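Local coordinates for protein coclaurine N-methyltransferase (PDB 6GKV) that transfers a methyl group from S-adenosyl-L-methionine to the ring nitrogen of coclaurine and probably of related tetrahydroisoquinolines in alkaloid biosynthesis, at residues Lys91-Asp105 against His283-Leu295. Residues are numbered along the deposited sequence; the frame is centred on the assembly and turned at random.
Sequences KGSCCYFKEDSTTLD and HFSRTNEEWLKRL. With SAH (S-adenosyl-L-homocysteine), chain C; F2W (6,7-dimethoxy-2-methyl-1,2,3,4-tetrahydroisoquinolin-2-ium), chain D.
Phe-97 of the loop 91-103 lays its ring against the helix 281-297. Its CB already faces the helix, and CG anti to the carbonyl carbon (chi1 -59°) puts the ring beside Arg-286 and Thr-287. Arg-286 CB sits over one face, 3.9 Å from the ring centroid. The Arg-286 chain bends at chi3, and its guanidinium lies 36° from the ring plane with Phe-97 CD2 over its centre. At the ring edge, Phe-97 CE1 is 3.2 Å from Thr-287 OG1. That hydroxyl bonds to His-283 O and accepts a hydrogen bond from Cys-95 N at 3.0 Å. His-283 ND1 accepts one from Phe-97 N at 3.1 Å, in the imidazole plane, and the Tyr-96 ring stacks offset over one face, planes 14° apart. An alanine in place of Phe-97 would probably open a gap beside Thr-287 and leave the Arg-286 guanidinium without its aromatic support. Leu-104 packs against Glu-290 CB and Trp-291 CD1, and its CD2 lies over the Arg-294 guanidinium. Nearer the ligands, Cys-94 CB lies over the Phe-284 ring, which also touches the bound N-methylheliamine. One water joins Trp-291 NE1 to Lys-91 O.

The solvent side is looser. Arg-286 NH2 makes a weak bond to Thr-102 O at 3.3 Å, at the end of the type I turn 99-102, whose first three residues are exposed. Asp-105 OD1 pairs with Arg-294 NH2 through charge alone, at a long 3.8 Å, while Asp-105 OD2 bonds to Ser-88.

Gly-92 and Ser-93 bind S-adenosyl-L-homocysteine: Gly-92 N bonds to its carboxylate, and Ser-93 OG lies doubtfully close to the other oxygen. Phe-284 and Asn-288 line the alkaloid pocket. The contact therefore joins a cofactor-binding loop to a substrate-binding helix. Its directed bonds and stacked rings are consistent with a fixed spacing between the two sites, whereas the long Asp-105 to Arg-294 pair adds charge but no directed bond.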
ATOM      1  N   LYS A  91       3.026  27.331 -11.825  1.00 62.67           N
ATOM      2  CA  LYS A  91       2.930  26.080 -11.103  1.00 58.03           C
ATOM      3  C   LYS A  91       4.161  25.251 -11.413  1.00 56.30           C
ATOM      4  O   LYS A  91       4.364  24.845 -12.556  1.00 66.62           O
ATOM      5  CB  LYS A  91       1.653  25.340 -11.485  1.00 53.33           C
ATOM      6  CG  LYS A  91       1.357  24.105 -10.627  1.00 44.43           C
ATOM      7  CD  LYS A  91       0.003  23.504 -11.000  1.00 40.99           C
ATOM      8  CE  LYS A  91      -0.565  22.705  -9.845  1.00 40.26           C
ATOM      9  NZ  LYS A  91       0.263  21.511  -9.558  1.00 40.72           N
ATOM     10  N   GLY A  92       4.984  25.010 -10.397  1.00 45.43           N
ATOM     11  CA  GLY A  92       6.245  24.304 -10.580  1.00 41.02           C
ATOM     12  C   GLY A  92       6.111  22.860 -10.149  1.00 48.56           C
ATOM     13  O   GLY A  92       7.019  22.286  -9.539  1.00 55.25           O
ATOM     14  N   SER A  93       4.957  22.284 -10.481  1.00 42.35           N
ATOM     15  CA  SER A  93       4.595  20.925 -10.114  1.00 39.44           C
ATOM     16  C   SER A  93       3.571  20.372 -11.134  1.00 47.10           C
ATOM     17  O   SER A  93       3.089  21.104 -12.008  1.00 47.29           O
ATOM     18  CB  SER A  93       4.014  20.904  -8.696  1.00 41.99           C
ATOM     19  OG  SER A  93       2.995  21.896  -8.551  1.00 40.57           O
ATOM     20  N   CYS A  94       3.221  19.094 -11.010  1.00 41.85           N
ATOM     21  CA  CYS A  94       2.435  18.410 -12.042  1.00 43.68           C
ATOM     22  C   CYS A  94       1.130  19.114 -12.458  1.00 46.89           C
ATOM     23  O   CYS A  94       0.338  19.528 -11.621  1.00 52.09           O
ATOM     24  CB  CYS A  94       2.113  16.994 -11.570  1.00 42.74           C
ATOM     25  SG  CYS A  94       1.413  15.973 -12.850  1.00 57.47           S
ATOM     26  N   CYS A  95       0.922  19.270 -13.758  1.00 46.85           N
ATOM     27  CA  CYS A  95      -0.338  19.810 -14.251  1.00 46.03           C
ATOM     28  C   CYS A  95      -1.207  18.689 -14.834  1.00 47.57           C
ATOM     29  O   CYS A  95      -0.750  17.560 -15.005  1.00 42.77           O
ATOM     30  CB  CYS A  95      -0.097  20.885 -15.288  1.00 42.60           C
ATOM     31  SG  CYS A  95       0.868  22.213 -14.615  1.00 63.56           S
ATOM     32  N   TYR A  96      -2.465  19.003 -15.114  1.00 50.25           N
ATOM     33  CA  TYR A  96      -3.414  17.977 -15.500  1.00 55.91           C
ATOM     34  C   TYR A  96      -3.933  18.188 -16.915  1.00 50.51           C
ATOM     35  O   TYR A  96      -4.647  19.152 -17.194  1.00 48.68           O
ATOM     36  CB  TYR A  96      -4.571  17.936 -14.505  1.00 61.38           C
ATOM     37  CG  TYR A  96      -5.368  16.670 -14.588  1.00 63.67           C
ATOM     38  CD1 TYR A  96      -6.508  16.596 -15.382  1.00 64.53           C
ATOM     39  CD2 TYR A  96      -4.978  15.541 -13.890  1.00 62.49           C
ATOM     40  CE1 TYR A  96      -7.239  15.439 -15.472  1.00 59.32           C
ATOM     41  CE2 TYR A  96      -5.709  14.371 -13.968  1.00 64.04           C
ATOM     42  CZ  TYR A  96      -6.836  14.321 -14.760  1.00 60.99           C
ATOM     43  OH  TYR A  96      -7.562  13.153 -14.831  1.00 59.92           O
ATOM     44  N   PHE A  97      -3.559  17.276 -17.802  1.00 54.18           N
ATOM     45  CA  PHE A  97      -3.988  17.324 -19.189  1.00 60.75           C
ATOM     46  C   PHE A  97      -5.053  16.241 -19.429  1.00 66.24           C
ATOM     47  O   PHE A  97      -4.723  15.053 -19.516  1.00 62.97           O
ATOM     48  CB  PHE A  97      -2.786  17.131 -20.134  1.00 56.62           C
ATOM     49  CG  PHE A  97      -1.688  18.164 -19.969  1.00 53.67           C
ATOM     50  CD1 PHE A  97      -0.776  18.074 -18.924  1.00 49.94           C
ATOM     51  CD2 PHE A  97      -1.550  19.201 -20.876  1.00 52.41           C
ATOM     52  CE1 PHE A  97       0.233  19.000 -18.768  1.00 48.14           C
ATOM     53  CE2 PHE A  97      -0.536  20.140 -20.733  1.00 49.95           C
ATOM     54  CZ  PHE A  97       0.358  20.043 -19.672  1.00 49.45           C
ATOM     55  N   LYS A  98      -6.323  16.651 -19.516  1.00 70.78           N
ATOM     56  CA  LYS A  98      -7.406  15.710 -19.807  1.00 73.94           C
ATOM     57  C   LYS A  98      -7.467  15.377 -21.301  1.00 75.10           C
ATOM     58  O   LYS A  98      -7.624  14.214 -21.672  1.00 75.05           O
ATOM     59  CB  LYS A  98      -8.763  16.245 -19.315  1.00 79.24           C
ATOM     60  CG  LYS A  98      -9.299  15.433 -18.127  1.00 89.93           C
ATOM     61  CD  LYS A  98     -10.708  15.808 -17.638  1.00 92.32           C
ATOM     62  CE  LYS A  98     -11.002  15.123 -16.290  1.00 82.07           C
ATOM     63  NZ  LYS A  98     -11.388  16.072 -15.202  1.00 77.03           N
ATOM     64  N   GLU A  99      -7.320  16.380 -22.160  1.00 75.34           N
ATOM     65  CA  GLU A  99      -7.372  16.142 -23.604  1.00 79.20           C
ATOM     66  C   GLU A  99      -6.108  16.554 -24.351  1.00 76.47           C
ATOM     67  O   GLU A  99      -5.403  17.475 -23.950  1.00 72.36           O
ATOM     68  CB  GLU A  99      -8.563  16.875 -24.207  1.00 82.56           C
ATOM     69  CG  GLU A  99      -9.894  16.382 -23.724  1.00 90.82           C
ATOM     70  CD  GLU A  99     -10.999  17.326 -24.101  1.00100.79           C
ATOM     71  OE1 GLU A  99     -11.713  17.796 -23.191  1.00107.03           O
ATOM     72  OE2 GLU A  99     -11.132  17.617 -25.306  1.00 98.92           O
ATOM     73  N   ASP A 100      -5.866  15.887 -25.473  1.00 81.68           N
ATOM     74  CA  ASP A 100      -4.689  16.133 -26.307  1.00 78.85           C
ATOM     75  C   ASP A 100      -4.430  17.603 -26.666  1.00 75.47           C
ATOM     76  O   ASP A 100      -3.273  17.990 -26.851  1.00 73.80           O
ATOM     77  CB  ASP A 100      -4.794  15.307 -27.589  1.00 79.83           C
ATOM     78  CG  ASP A 100      -4.714  13.818 -27.324  1.00 86.20           C
ATOM     79  OD1 ASP A 100      -5.721  13.226 -26.867  1.00 94.83           O
ATOM     80  OD2 ASP A 100      -3.638  13.238 -27.561  1.00 83.21           O
ATOM     81  N   SER A 101      -5.479  18.420 -26.745  1.00 72.76           N
ATOM     82  CA  SER A 101      -5.294  19.851 -27.019  1.00 75.85           C
ATOM     83  C   SER A 101      -5.375  20.722 -25.759  1.00 69.85           C
ATOM     84  O   SER A 101      -5.657  21.921 -25.833  1.00 67.06           O
ATOM     85  CB  SER A 101      -6.322  20.342 -28.028  1.00 83.05           C
ATOM     86  OG  SER A 101      -7.571  20.546 -27.398  1.00 90.78           O
ATOM     87  N   THR A 102      -5.139  20.126 -24.599  1.00 65.74           N
ATOM     88  CA  THR A 102      -5.067  20.913 -23.382  1.00 63.74           C
ATOM     89  C   THR A 102      -3.810  21.762 -23.420  1.00 59.88           C
ATOM     90  O   THR A 102      -2.716  21.244 -23.667  1.00 65.60           O
ATOM     91  CB  THR A 102      -5.053  20.030 -22.127  1.00 65.32           C
ATOM     92  OG1 THR A 102      -6.229  19.220 -22.109  1.00 65.12           O
ATOM     93  CG2 THR A 102      -5.026  20.884 -20.870  1.00 66.79           C
ATOM     94  N   THR A 103      -3.967  23.066 -23.196  1.00 56.20           N
ATOM     95  CA  THR A 103      -2.823  23.969 -23.088  1.00 56.69           C
ATOM     96  C   THR A 103      -2.161  23.852 -21.707  1.00 61.57           C
ATOM     97  O   THR A 103      -2.705  23.220 -20.803  1.00 63.24           O
ATOM     98  CB  THR A 103      -3.236  25.430 -23.335  1.00 64.83           C
ATOM     99  OG1 THR A 103      -4.055  25.894 -22.255  1.00 66.56           O
ATOM    100  CG2 THR A 103      -4.014  25.553 -24.645  1.00 63.20           C
ATOM    101  N   LEU A 104      -0.980  24.436 -21.549  1.00 65.10           N
ATOM    102  CA  LEU A 104      -0.305  24.388 -20.258  1.00 59.16           C
ATOM    103  C   LEU A 104      -1.109  25.175 -19.235  1.00 56.13           C
ATOM    104  O   LEU A 104      -1.260  24.749 -18.083  1.00 51.06           O
ATOM    105  CB  LEU A 104       1.123  24.945 -20.353  1.00 53.56           C
ATOM    106  CG  LEU A 104       1.877  25.113 -19.023  1.00 49.32           C
ATOM    107  CD1 LEU A 104       2.106  23.781 -18.327  1.00 39.40           C
ATOM    108  CD2 LEU A 104       3.206  25.858 -19.216  1.00 47.58           C
ATOM    109  N   ASP A 105      -1.622  26.326 -19.662  1.00 56.76           N
ATOM    110  CA  ASP A 105      -2.378  27.195 -18.775  1.00 66.21           C
ATOM    111  C   ASP A 105      -3.599  26.468 -18.258  1.00 67.85           C
ATOM    112  O   ASP A 105      -3.818  26.394 -17.054  1.00 72.74           O
ATOM    113  CB  ASP A 105      -2.799  28.479 -19.484  1.00 76.31           C
ATOM    114  CG  ASP A 105      -1.749  29.569 -19.399  1.00 76.85           C
ATOM    115  OD1 ASP A 105      -0.541  29.254 -19.319  1.00 68.57           O
ATOM    116  OD2 ASP A 105      -2.152  30.752 -19.407  1.00 85.24           O
ATOM    117  N   HIS A 283       0.714  13.064 -17.382  1.00 44.19           N
ATOM    118  CA  HIS A 283       0.446  14.446 -17.010  1.00 43.10           C
ATOM    119  C   HIS A 283       1.717  15.197 -16.655  1.00 40.38           C
ATOM    120  O   HIS A 283       1.946  16.324 -17.122  1.00 45.42           O
ATOM    121  CB  HIS A 283      -0.526  14.494 -15.840  1.00 41.85           C
ATOM    122  CG  HIS A 283      -1.835  13.836 -16.121  1.00 39.70           C
ATOM    123  ND1 HIS A 283      -2.862  14.476 -16.782  1.00 41.49           N
ATOM    124  CD2 HIS A 283      -2.299  12.603 -15.810  1.00 46.34           C
ATOM    125  CE1 HIS A 283      -3.899  13.666 -16.871  1.00 42.04           C
ATOM    126  NE2 HIS A 283      -3.587  12.525 -16.282  1.00 45.22           N
ATOM    127  N   PHE A 284       2.572  14.597 -15.841  1.00 29.71           N
ATOM    128  CA  PHE A 284       3.798  15.318 -15.529  1.00 28.93           C
ATOM    129  C   PHE A 284       4.748  15.252 -16.719  1.00 35.84           C
ATOM    130  O   PHE A 284       5.564  16.158 -16.930  1.00 44.83           O
ATOM    131  CB  PHE A 284       4.472  14.805 -14.253  1.00 22.71           C
ATOM    132  CG  PHE A 284       5.350  15.840 -13.603  1.00 29.45           C
ATOM    133  CD1 PHE A 284       5.212  17.159 -13.967  1.00 42.27           C
ATOM    134  CD2 PHE A 284       6.242  15.529 -12.599  1.00 41.01           C
ATOM    135  CE1 PHE A 284       5.983  18.143 -13.412  1.00 48.25           C
ATOM    136  CE2 PHE A 284       7.002  16.543 -12.013  1.00 45.21           C
ATOM    137  CZ  PHE A 284       6.882  17.849 -12.441  1.00 41.36           C
ATOM    138  N   SER A 285       4.620  14.211 -17.525  1.00 41.97           N
ATOM    139  CA  SER A 285       5.443  14.138 -18.713  1.00 41.95           C
ATOM    140  C   SER A 285       5.088  15.300 -19.615  1.00 46.43           C
ATOM    141  O   SER A 285       5.969  16.001 -20.106  1.00 50.88           O
ATOM    142  CB  SER A 285       5.264  12.811 -19.436  1.00 43.32           C
ATOM    143  OG  SER A 285       6.209  12.707 -20.488  1.00 53.20           O
ATOM    144  N   ARG A 286       3.795  15.527 -19.808  1.00 43.63           N
ATOM    145  CA  ARG A 286       3.363  16.552 -20.747  1.00 44.19           C
ATOM    146  C   ARG A 286       3.667  17.934 -20.197  1.00 42.59           C
ATOM    147  O   ARG A 286       4.002  18.856 -20.948  1.00 50.48           O
ATOM    148  CB  ARG A 286       1.882  16.409 -21.058  1.00 44.63           C
ATOM    149  CG  ARG A 286       1.573  15.304 -22.083  1.00 51.75           C
ATOM    150  CD  ARG A 286       0.314  15.630 -22.884  1.00 54.54           C
ATOM    151  NE  ARG A 286       0.372  16.976 -23.450  1.00 65.43           N
ATOM    152  CZ  ARG A 286      -0.684  17.652 -23.896  1.00 74.41           C
ATOM    153  NH1 ARG A 286      -1.893  17.105 -23.836  1.00 75.63           N
ATOM    154  NH2 ARG A 286      -0.531  18.880 -24.387  1.00 78.02           N
ATOM    155  N   THR A 287       3.561  18.063 -18.881  1.00 47.34           N
ATOM    156  CA  THR A 287       3.891  19.302 -18.184  1.00 48.50           C
ATOM    157  C   THR A 287       5.331  19.753 -18.475  1.00 39.74           C
ATOM    158  O   THR A 287       5.559  20.874 -18.896  1.00 42.19           O
ATOM    159  CB  THR A 287       3.698  19.140 -16.652  1.00 28.32           C
ATOM    160  OG1 THR A 287       2.316  18.911 -16.371  1.00 37.71           O
ATOM    161  CG2 THR A 287       4.093  20.375 -15.944  1.00 34.12           C
ATOM    162  N   ASN A 288       6.285  18.858 -18.240  1.00 35.12           N
ATOM    163  CA  ASN A 288       7.683  19.121 -18.476  1.00 36.34           C
ATOM    164  C   ASN A 288       7.954  19.411 -19.941  1.00 49.37           C
ATOM    165  O   ASN A 288       8.904  20.147 -20.280  1.00 44.05           O
ATOM    166  CB  ASN A 288       8.544  17.941 -18.033  1.00 38.09           C
ATOM    167  CG  ASN A 288       8.786  17.911 -16.525  1.00 45.84           C
ATOM    168  OD1 ASN A 288       9.652  18.624 -16.022  1.00 52.11           O
ATOM    169  ND2 ASN A 288       8.066  17.043 -15.813  1.00 38.43           N
ATOM    170  N   GLU A 289       7.138  18.808 -20.804  1.00 40.84           N
ATOM    171  CA  GLU A 289       7.257  18.980 -22.258  1.00 46.07           C
ATOM    172  C   GLU A 289       6.794  20.368 -22.680  1.00 45.21           C
ATOM    173  O   GLU A 289       7.309  20.945 -23.628  1.00 56.83           O
ATOM    174  CB  GLU A 289       6.435  17.903 -22.996  1.00 40.76           C
ATOM    175  CG  GLU A 289       6.405  18.024 -24.513  1.00 45.51           C
ATOM    176  CD  GLU A 289       5.528  16.947 -25.190  1.00 55.74           C
ATOM    177  OE1 GLU A 289       4.673  16.345 -24.504  1.00 54.17           O
ATOM    178  OE2 GLU A 289       5.691  16.719 -26.417  1.00 63.56           O
ATOM    179  N   GLU A 290       5.803  20.900 -21.980  1.00 47.86           N
ATOM    180  CA  GLU A 290       5.278  22.204 -22.352  1.00 56.25           C
ATOM    181  C   GLU A 290       6.240  23.285 -21.875  1.00 49.89           C
ATOM    182  O   GLU A 290       6.380  24.329 -22.512  1.00 46.69           O
ATOM    183  CB  GLU A 290       3.862  22.403 -21.785  1.00 52.95           C
ATOM    184  CG  GLU A 290       2.797  21.498 -22.445  1.00 51.76           C
ATOM    185  CD  GLU A 290       2.536  21.839 -23.912  1.00 53.26           C
ATOM    186  OE1 GLU A 290       2.353  23.035 -24.224  1.00 52.09           O
ATOM    187  OE2 GLU A 290       2.501  20.908 -24.759  1.00 57.04           O
ATOM    188  N   TRP A 291       6.898  23.004 -20.754  1.00 42.37           N
ATOM    189  CA  TRP A 291       7.926  23.861 -20.203  1.00 53.02           C
ATOM    190  C   TRP A 291       9.112  23.962 -21.169  1.00 60.65           C
ATOM    191  O   TRP A 291       9.628  25.054 -21.445  1.00 58.85           O
ATOM    192  CB  TRP A 291       8.397  23.313 -18.852  1.00 51.51           C
ATOM    193  CG  TRP A 291       7.441  23.506 -17.713  1.00 49.51           C
ATOM    194  CD1 TRP A 291       6.384  24.367 -17.664  1.00 47.01           C
ATOM    195  CD2 TRP A 291       7.460  22.819 -16.451  1.00 46.13           C
ATOM    196  NE1 TRP A 291       5.745  24.262 -16.447  1.00 42.48           N
ATOM    197  CE2 TRP A 291       6.385  23.315 -15.685  1.00 38.07           C
ATOM    198  CE3 TRP A 291       8.283  21.825 -15.894  1.00 42.41           C
ATOM    199  CZ2 TRP A 291       6.112  22.866 -14.392  1.00 32.77           C
ATOM    200  CZ3 TRP A 291       8.008  21.374 -14.600  1.00 30.12           C
ATOM    201  CH2 TRP A 291       6.938  21.902 -13.866  1.00 31.84           C
ATOM    202  N   LEU A 292       9.540  22.805 -21.669  1.00 58.13           N
ATOM    203  CA  LEU A 292      10.660  22.733 -22.598  1.00 51.85           C
ATOM    204  C   LEU A 292      10.378  23.505 -23.893  1.00 46.09           C
ATOM    205  O   LEU A 292      11.230  24.255 -24.357  1.00 46.67           O
ATOM    206  CB  LEU A 292      10.984  21.278 -22.903  1.00 49.91           C
ATOM    207  CG  LEU A 292      12.028  21.009 -23.980  1.00 56.60           C
ATOM    208  CD1 LEU A 292      13.385  21.561 -23.554  1.00 57.45           C
ATOM    209  CD2 LEU A 292      12.107  19.507 -24.306  1.00 51.77           C
ATOM    210  N   LYS A 293       9.184  23.335 -24.464  1.00 52.86           N
ATOM    211  CA  LYS A 293       8.781  24.123 -25.642  1.00 57.90           C
ATOM    212  C   LYS A 293       8.904  25.612 -25.364  1.00 54.98           C
ATOM    213  O   LYS A 293       9.265  26.385 -26.241  1.00 58.64           O
ATOM    214  CB  LYS A 293       7.336  23.832 -26.061  1.00 56.73           C
ATOM    215  CG  LYS A 293       7.097  22.553 -26.862  1.00 62.78           C
ATOM    216  CD  LYS A 293       5.582  22.327 -27.046  1.00 59.44           C
ATOM    217  CE  LYS A 293       5.259  20.915 -27.506  1.00 65.94           C
ATOM    218  NZ  LYS A 293       3.795  20.579 -27.384  1.00 70.93           N
ATOM    219  N   ARG A 294       8.579  26.009 -24.138  1.00 51.45           N
ATOM    220  CA  ARG A 294       8.587  27.420 -23.788  1.00 58.23           C
ATOM    221  C   ARG A 294       9.990  27.972 -23.654  1.00 52.27           C
ATOM    222  O   ARG A 294      10.218  29.132 -23.952  1.00 61.33           O
ATOM    223  CB  ARG A 294       7.802  27.654 -22.502  1.00 60.26           C
ATOM    224  CG  ARG A 294       6.319  27.594 -22.743  1.00 64.57           C
ATOM    225  CD  ARG A 294       5.500  27.620 -21.466  1.00 63.89           C
ATOM    226  NE  ARG A 294       4.091  27.698 -21.814  1.00 67.63           N
ATOM    227  CZ  ARG A 294       3.339  28.773 -21.633  1.00 72.79           C
ATOM    228  NH1 ARG A 294       3.849  29.861 -21.067  1.00 68.69           N
ATOM    229  NH2 ARG A 294       2.067  28.747 -22.001  1.00 81.55           N
ATOM    230  N   LEU A 295      10.926  27.146 -23.200  1.00 47.23           N
ATOM    231  CA  LEU A 295      12.328  27.537 -23.195  1.00 48.11           C
ATOM    232  C   LEU A 295      12.785  27.886 -24.611  1.00 50.75           C
ATOM    233  O   LEU A 295      12.941  29.056 -24.947  1.00 57.43           O
ATOM    234  CB  LEU A 295      13.201  26.426 -22.613  1.00 50.01           C
ATOM    235  CG  LEU A 295      13.055  26.183 -21.116  1.00 59.59           C
ATOM    236  CD1 LEU A 295      14.069  25.159 -20.621  1.00 62.53           C
ATOM    237  CD2 LEU A 295      13.210  27.499 -20.388  1.00 62.03           C
TER
HETATM  238  N   SAH C 501       4.264  23.559  -4.097  1.00 52.43           N
HETATM  239  CA  SAH C 501       4.761  24.408  -5.171  1.00 58.27           C
HETATM  240  CB  SAH C 501       6.224  24.111  -5.467  1.00 61.14           C
HETATM  241  CG  SAH C 501       6.661  22.660  -5.282  1.00 62.33           C
HETATM  242  SD  SAH C 501       8.462  22.497  -5.438  1.00 71.02           S
HETATM  243  C   SAH C 501       3.947  24.241  -6.444  1.00 56.36           C
HETATM  244  O   SAH C 501       3.213  23.256  -6.541  1.00 58.08           O
HETATM  245  OXT SAH C 501       4.011  25.061  -7.376  1.00 51.87           O
HETATM  246  C5' SAH C 501       8.719  22.309  -3.652  1.00 53.42           C
HETATM  247  C4' SAH C 501       8.405  23.563  -2.827  1.00 68.55           C
HETATM  248  O4' SAH C 501       8.682  23.334  -1.454  1.00 70.32           O
HETATM  249  C3' SAH C 501       9.240  24.767  -3.242  1.00 76.99           C
HETATM  250  O3' SAH C 501       8.449  25.923  -3.136  1.00 82.08           O
HETATM  251  C2' SAH C 501      10.326  24.876  -2.202  1.00 71.42           C
HETATM  252  O2' SAH C 501      10.657  26.232  -2.031  1.00 71.09           O
HETATM  253  C1' SAH C 501       9.642  24.270  -0.978  1.00 67.04           C
HETATM  254  N9  SAH C 501      10.586  23.638  -0.028  1.00 62.24           N
HETATM  255  C8  SAH C 501      11.555  22.691  -0.283  1.00 66.04           C
HETATM  256  N7  SAH C 501      12.186  22.398   0.883  1.00 65.32           N
HETATM  257  C5  SAH C 501      11.635  23.145   1.880  1.00 60.28           C
HETATM  258  C6  SAH C 501      11.894  23.256   3.251  1.00 69.53           C
HETATM  259  N6  SAH C 501      12.854  22.531   3.833  1.00 75.98           N
HETATM  260  N1  SAH C 501      11.144  24.133   4.012  1.00 67.44           N
HETATM  261  C2  SAH C 501      10.154  24.898   3.420  1.00 60.64           C
HETATM  262  N3  SAH C 501       9.902  24.784   2.068  1.00 50.05           N
HETATM  263  C4  SAH C 501      10.633  23.926   1.314  1.00 51.24           C
HETATM  264  CAM F2W D 502      11.525  16.997 -13.639  1.00 42.62           C
HETATM  265  OAK F2W D 502      11.610  15.863 -12.745  1.00 40.22           O
HETATM  266  CAB F2W D 502      11.104  16.191 -11.512  1.00 40.37           C
HETATM  267  CAA F2W D 502      10.548  17.442 -11.217  1.00 46.93           C
HETATM  268  CAF F2W D 502      10.078  17.668  -9.926  1.00 47.90           C
HETATM  269  CAJ F2W D 502       9.478  18.858  -9.552  1.00 54.78           C
HETATM  270  CAI F2W D 502       9.472  19.220  -8.031  1.00 59.35           C
HETATM  271  NAH F2W D 502       8.776  18.092  -7.391  1.00 65.15           N
HETATM  272  CAO F2W D 502       9.039  18.345  -5.961  1.00 72.54           C
HETATM  273  CAG F2W D 502       9.702  17.010  -7.737  1.00 50.62           C
HETATM  274  CAE F2W D 502      10.085  16.665  -8.995  1.00 40.96           C
HETATM  275  CAD F2W D 502      10.667  15.432  -9.278  1.00 34.43           C
HETATM  276  CAC F2W D 502      11.140  15.189 -10.556  1.00 27.17           C
HETATM  277  OAL F2W D 502      11.725  14.017 -10.954  1.00 42.38           O
HETATM  278  CAN F2W D 502      11.799  12.923 -10.020  1.00 31.92           C
HETATM  279  O   HOH W   1       3.702  25.287 -15.282  1.00 47.31           O